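Local coordinates for quinoline 2-oxidoreductase small subunit (Pseudomonas putida, PDB 1T3Q) that carries two [2Fe-2S] clusters and probably relays electrons from the molybdenum centre to the FAD of the medium subunit in quinoline 2-oxidoreductase, at the interface of chains A and B. Residues are numbered along the deposited sequence; one frame, centred on the assembly and turned at random. Chains: chain A, quinoline 2-oxidoreductase small subunit; chain B, quinoline 2-oxidoreductase medium subunit.

Contact 1: the interface of chains A and B. Residues chain A 73-74, 76; chain B 54.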
loop_
_atom_site.group_PDB
_atom_site.type_symbol
_atom_site.label_atom_id
_atom_site.label_comp_id
_atom_site.label_asym_id
_atom_site.label_seq_id
_atom_site.Cartn_x
_atom_site.Cartn_y
_atom_site.Cartn_z
ATOM N N VAL A 73 30.771 3.420 3.405
ATOM C CA VAL A 73 31.931 3.341 2.522
ATOM C C VAL A 73 32.984 2.348 3.021
ATOM O O VAL A 73 33.839 1.911 2.254
ATOM C CB VAL A 73 32.597 4.729 2.291
ATOM C CG1 VAL A 73 31.629 5.649 1.573
ATOM C CG2 VAL A 73 33.053 5.341 3.608
ATOM N N GLN A 74 32.917 1.972 4.296
ATOM C CA GLN A 74 33.877 1.010 4.832
ATOM C C GLN A 74 33.479 -0.423 4.503
ATOM O O GLN A 74 34.139 -1.371 4.924
ATOM C CB GLN A 74 34.032 1.186 6.344
ATOM C CG GLN A 74 34.742 2.481 6.713
ATOM C CD GLN A 74 34.839 2.706 8.205
ATOM O OE1 GLN A 74 33.834 2.694 8.910
ATOM N NE2 GLN A 74 36.052 2.923 8.693
ATOM N N GLU A 76 33.456 -1.441 1.500
ATOM C CA GLU A 76 34.228 -1.735 0.300
ATOM C C GLU A 76 35.092 -2.977 0.462
ATOM O O GLU A 76 35.865 -3.092 1.415
ATOM C CB GLU A 76 35.121 -0.545 -0.067
ATOM C CG GLU A 76 36.058 -0.811 -1.254
ATOM C CD GLU A 76 35.317 -0.897 -2.583
ATOM O OE1 GLU A 76 35.849 -1.520 -3.525
ATOM O OE2 GLU A 76 34.209 -0.329 -2.690
ATOM N N ARG B 54 42.641 1.871 7.146
ATOM C CA ARG B 54 42.438 0.484 6.728
ATOM C C ARG B 54 43.427 -0.057 5.700
ATOM O O ARG B 54 43.712 -1.253 5.691
ATOM C CB ARG B 54 41.009 0.278 6.194
ATOM C CG ARG B 54 40.671 1.054 4.932
ATOM C CD ARG B 54 39.324 0.619 4.343
ATOM N NE ARG B 54 39.319 -0.802 3.984
ATOM C CZ ARG B 54 38.314 -1.425 3.370
ATOM N NH1 ARG B 54 37.215 -0.761 3.035
ATOM N NH2 ARG B 54 38.404 -2.718 3.099
HETATM O O HOH W 1 37.069 1.932 2.488
#
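B:Arg54 of the medium subunit reaches across to the small subunit and clasps one backbone carbonyl, that of A:Glu76, in the loop just after the 3-10 helix 72-75. The direct polar link is a forked pair of hydrogen bonds. Both terminal nitrogens of the guanidinium point at the same oxygen: B:Arg54 NH2 lies 3.1 Å from A:Glu76 O, and NH1 is equally distant from it. The oxygen sits at the end-on edge of the guanidinium, only 7° out of its plane, so the fork is nearly flat on the arginine side. Seen from the carbonyl, the two donors arrive on the same face, each tilted 21° from its plane. Neither N-H points straight at the oxygen, as expected when two donors share one acceptor. Because the acceptor is main chain, this grip reads the path of the loop more than the identity of its side chain.

Van der Waals contact is slight. The arginine chain folds at its third torsion (chi3 -60°), which swings the guanidinium towards the loop, with B:Arg54 NH1 3.7 Å from A:Glu76 CB. The carboxylate itself stays apart, with A:Glu76 OE2 6.5 Å from B:Arg54 NH1, so any electrostatic help from it is probably modest.

A water-mediated link extends the grip back into the 3-10 helix: one water stands 2.8 Å from B:Arg54 NH1 and 3.2 Å from A:Val73 O.

Contact 2: the interface of chains A and B. Residues chain A 30, 33, 49; chain B 1-2.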
loop_
_atom_site.group_PDB
_atom_site.type_symbol
_atom_site.label_atom_id
_atom_site.label_comp_id
_atom_site.label_asym_id
_atom_site.label_seq_id
_atom_site.Cartn_x
_atom_site.Cartn_y
_atom_site.Cartn_z
ATOM N N HIS A 30 25.941 5.772 7.603
ATOM C CA HIS A 30 26.486 4.536 8.147
ATOM C C HIS A 30 25.938 3.335 7.379
ATOM O O HIS A 30 24.980 3.454 6.612
ATOM C CB HIS A 30 26.254 4.405 9.667
ATOM C CG HIS A 30 24.844 4.646 10.125
ATOM N ND1 HIS A 30 23.765 3.935 9.644
ATOM C CD2 HIS A 30 24.358 5.450 11.102
ATOM C CE1 HIS A 30 22.678 4.286 10.309
ATOM N NE2 HIS A 30 23.010 5.204 11.200
ATOM N N ASP A 33 22.084 2.343 7.666
ATOM C CA ASP A 33 21.216 3.148 6.801
ATOM C C ASP A 33 21.388 2.792 5.318
ATOM O O ASP A 33 20.413 2.750 4.570
ATOM C CB ASP A 33 21.499 4.648 6.991
ATOM C CG ASP A 33 20.743 5.254 8.172
ATOM O OD1 ASP A 33 20.973 6.449 8.474
ATOM O OD2 ASP A 33 19.920 4.551 8.802
ATOM N N GLU A 49 21.921 3.709 17.414
ATOM C CA GLU A 49 22.969 4.356 16.619
ATOM C C GLU A 49 24.173 4.780 17.464
ATOM O O GLU A 49 24.902 5.717 17.114
ATOM C CB GLU A 49 22.390 5.562 15.859
ATOM C CG GLU A 49 21.491 5.147 14.695
ATOM C CD GLU A 49 20.771 6.303 14.014
ATOM O OE1 GLU A 49 20.972 6.493 12.795
ATOM O OE2 GLU A 49 19.994 7.012 14.690
ATOM N N MET B 1 20.881 12.856 15.066
ATOM C CA MET B 1 21.711 11.669 15.405
ATOM C C MET B 1 22.428 11.134 14.163
ATOM O O MET B 1 23.148 10.138 14.231
ATOM C CB MET B 1 20.834 10.585 16.037
ATOM C CG MET B 1 21.559 9.317 16.442
ATOM S SD MET B 1 21.186 8.821 18.139
ATOM C CE MET B 1 22.851 8.711 18.818
ATOM N N LYS B 2 22.222 11.791 13.026
ATOM C CA LYS B 2 22.904 11.391 11.800
ATOM C C LYS B 2 24.218 12.179 11.781
ATOM O O LYS B 2 24.257 13.338 12.208
ATOM C CB LYS B 2 22.068 11.735 10.562
ATOM C CG LYS B 2 20.722 11.018 10.473
ATOM C CD LYS B 2 20.869 9.507 10.557
ATOM C CE LYS B 2 19.515 8.815 10.450
ATOM N NZ LYS B 2 19.628 7.328 10.520
#
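The carboxylate oxygen OE1 of A:Glu49 is shared by the terminal amine of B:Lys2 from the medium subunit and the imidazole of A:His30 from its own chain. B:Lys2 NZ forms a salt bridge to A:Glu49 OE1 at 2.8 Å, on the syn side and 21° out of the carboxylate plane, while A:His30 NE2 donates to the anti lone pair of A:Glu49 OE1 at 2.9 Å. The imidazole is held at both nitrogens by partners near its plane, since A:His30 ND1 accepts from A:Asp33 N of helix 31-39 at 3.0 Å; this should fix the ring's rotation.

The lysine forms a further salt bridge with A:Asp33: B:Lys2 NZ lies 2.6 Å from A:Asp33 OD1, on its syn lone pair. B:Lys2 turns at its second torsion (chi2 -55°) and then runs straight out, carrying NZ between the two acids, whose negative charges it would probably offset in part. An alanine in place of A:Glu49 would probably deprive both B:Lys2 NZ and A:His30 NE2 of their shared acceptor.

A:Glu49 belongs to the loop that binds a [2Fe-2S] cluster, so the bridge ties the medium subunit's N-terminus to that loop. B:Met1 slides past the glutamate in the opposite direction, its CG 3.9 Å from A:Glu49 CB.

Contact 3: the interface of chains A and B. Residues chain A 10, 27, 71, 73-74; chain B 7-8, 50, 54.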
loop_
_atom_site.group_PDB
_atom_site.type_symbol
_atom_site.label_atom_id
_atom_site.label_comp_id
_atom_site.label_asym_id
_atom_site.label_seq_id
_atom_site.Cartn_x
_atom_site.Cartn_y
_atom_site.Cartn_z
ATOM N N MET A 10 29.974 7.980 -3.400
ATOM C CA MET A 10 31.072 7.066 -3.681
ATOM C C MET A 10 30.568 5.681 -4.083
ATOM O O MET A 10 29.627 5.150 -3.487
ATOM C CB MET A 10 31.981 6.960 -2.453
ATOM C CG MET A 10 32.741 8.244 -2.142
ATOM S SD MET A 10 33.833 8.073 -0.723
ATOM C CE MET A 10 35.075 6.950 -1.386
ATOM N N PRO A 27 29.799 9.517 2.344
ATOM C CA PRO A 27 30.585 9.069 3.497
ATOM C C PRO A 27 29.834 9.228 4.826
ATOM O O PRO A 27 30.027 8.438 5.746
ATOM C CB PRO A 27 31.828 9.958 3.430
ATOM C CG PRO A 27 31.989 10.196 1.953
ATOM C CD PRO A 27 30.568 10.464 1.514
ATOM N N LEU A 71 30.986 2.956 8.634
ATOM C CA LEU A 71 30.569 3.830 7.542
ATOM C C LEU A 71 30.186 2.925 6.379
ATOM O O LEU A 71 30.799 1.869 6.175
ATOM C CB LEU A 71 31.708 4.767 7.104
ATOM C CG LEU A 71 32.307 5.759 8.108
ATOM C CD1 LEU A 71 33.378 6.589 7.410
ATOM C CD2 LEU A 71 31.221 6.679 8.659
ATOM N N VAL A 73 30.771 3.420 3.405
ATOM C CA VAL A 73 31.931 3.341 2.522
ATOM C C VAL A 73 32.984 2.348 3.021
ATOM O O VAL A 73 33.839 1.911 2.254
ATOM C CB VAL A 73 32.597 4.729 2.291
ATOM C CG1 VAL A 73 31.629 5.649 1.573
ATOM C CG2 VAL A 73 33.053 5.341 3.608
ATOM N N GLN A 74 32.917 1.972 4.296
ATOM C CA GLN A 74 33.877 1.010 4.832
ATOM C C GLN A 74 33.479 -0.423 4.503
ATOM O O GLN A 74 34.139 -1.371 4.924
ATOM C CB GLN A 74 34.032 1.186 6.344
ATOM C CG GLN A 74 34.742 2.481 6.713
ATOM C CD GLN A 74 34.839 2.706 8.205
ATOM O OE1 GLN A 74 33.834 2.694 8.910
ATOM N NE2 GLN A 74 36.052 2.923 8.693
ATOM N N SER B 7 34.101 14.341 3.813
ATOM C CA SER B 7 34.624 13.559 2.699
ATOM C C SER B 7 35.365 12.369 3.299
ATOM O O SER B 7 35.544 12.294 4.516
ATOM C CB SER B 7 35.569 14.402 1.834
ATOM O OG SER B 7 36.658 14.871 2.599
ATOM N N TYR B 8 35.805 11.446 2.452
ATOM C CA TYR B 8 36.483 10.246 2.932
ATOM C C TYR B 8 37.637 9.810 2.042
ATOM O O TYR B 8 37.541 9.858 0.818
ATOM C CB TYR B 8 35.466 9.108 3.030
ATOM C CG TYR B 8 36.039 7.751 3.377
ATOM C CD1 TYR B 8 36.215 7.358 4.707
ATOM C CD2 TYR B 8 36.360 6.836 2.372
ATOM C CE1 TYR B 8 36.689 6.080 5.026
ATOM C CE2 TYR B 8 36.834 5.562 2.678
ATOM C CZ TYR B 8 36.995 5.190 4.006
ATOM O OH TYR B 8 37.448 3.924 4.302
ATOM N N LEU B 50 37.337 12.318 6.757
ATOM C CA LEU B 50 37.797 11.237 7.617
ATOM C C LEU B 50 38.824 10.449 6.826
ATOM O O LEU B 50 38.569 10.033 5.696
ATOM C CB LEU B 50 36.643 10.325 8.038
ATOM C CG LEU B 50 35.625 10.939 9.008
ATOM C CD1 LEU B 50 34.676 9.854 9.490
ATOM C CD2 LEU B 50 36.349 11.573 10.191
ATOM N N ARG B 54 42.641 1.871 7.146
ATOM C CA ARG B 54 42.438 0.484 6.728
ATOM C C ARG B 54 43.427 -0.057 5.700
ATOM O O ARG B 54 43.712 -1.253 5.691
ATOM C CB ARG B 54 41.009 0.278 6.194
ATOM C CG ARG B 54 40.671 1.054 4.932
ATOM C CD ARG B 54 39.324 0.619 4.343
ATOM N NE ARG B 54 39.319 -0.802 3.984
ATOM C CZ ARG B 54 38.314 -1.425 3.370
ATOM N NH1 ARG B 54 37.215 -0.761 3.035
ATOM N NH2 ARG B 54 38.404 -2.718 3.099
HETATM O O HOH W 2 37.069 1.932 2.488
#
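B:Tyr8, on strand 7-9 of the medium subunit, lays its ring against an apolar patch of the small subunit. A:Val73 meets it face-on: the CG2 methyl stands over the middle of the ring, 3.6 Å from the B:Tyr8 centroid, in a CH-pi contact. The other neighbours line the edges and base of the tyrosine. A:Met10, from strand 10-16, crosses the tyrosine at about a right angle and brings its terminal methyl CE to 4.0 Å from CD2 of B:Tyr8. Towards the opposite ring edge, A:Leu71 approaches at a slant, with CD1 4.0 Å from B:Tyr8 CD1 and close to the B:Leu50 methyl CD1 as well. At the base of the ring A:Pro27 packs its CB 3.8 Å from B:Tyr8 CB.

The tyrosine's CG lies opposite its backbone N (chi1 174°), sending the ring along the patch with its hydroxyl towards the 3-10 helix 72-75. There A:Gln74 passes at about a right angle, its amide plane 76° from the ring and its CG near the hydroxyl. The amide is anchored within its own subunit, A:Leu71 N donating to A:Gln74 OE1 at 2.9 Å, in the carbonyl plane. Beyond the ring, the water that bridges B:Arg54 NH1 and A:Val73 O also takes in B:Tyr8 OH, at 2.7 Å.

Contact 1 and contact 3 are neighbours, their C-alpha centres about 6 Å apart, and share A:Val73, A:Gln74 and B:Arg54. The 3-10 helix 72-75 thus serves both, giving a side-chain methyl to the apolar patch and a backbone carbonyl to the water-mediated link. The C-alpha centre of contact 2 lies about 16 Å from that of contact 1 and about 14 Å from that of contact 3, and it uses the start of the medium subunit with the cluster-binding loop and helix 31-39. Spaced in this way, the charged, apolar and backbone contacts probably hold the subunits in a fixed relation, suited to electron transfer between cluster and flavin.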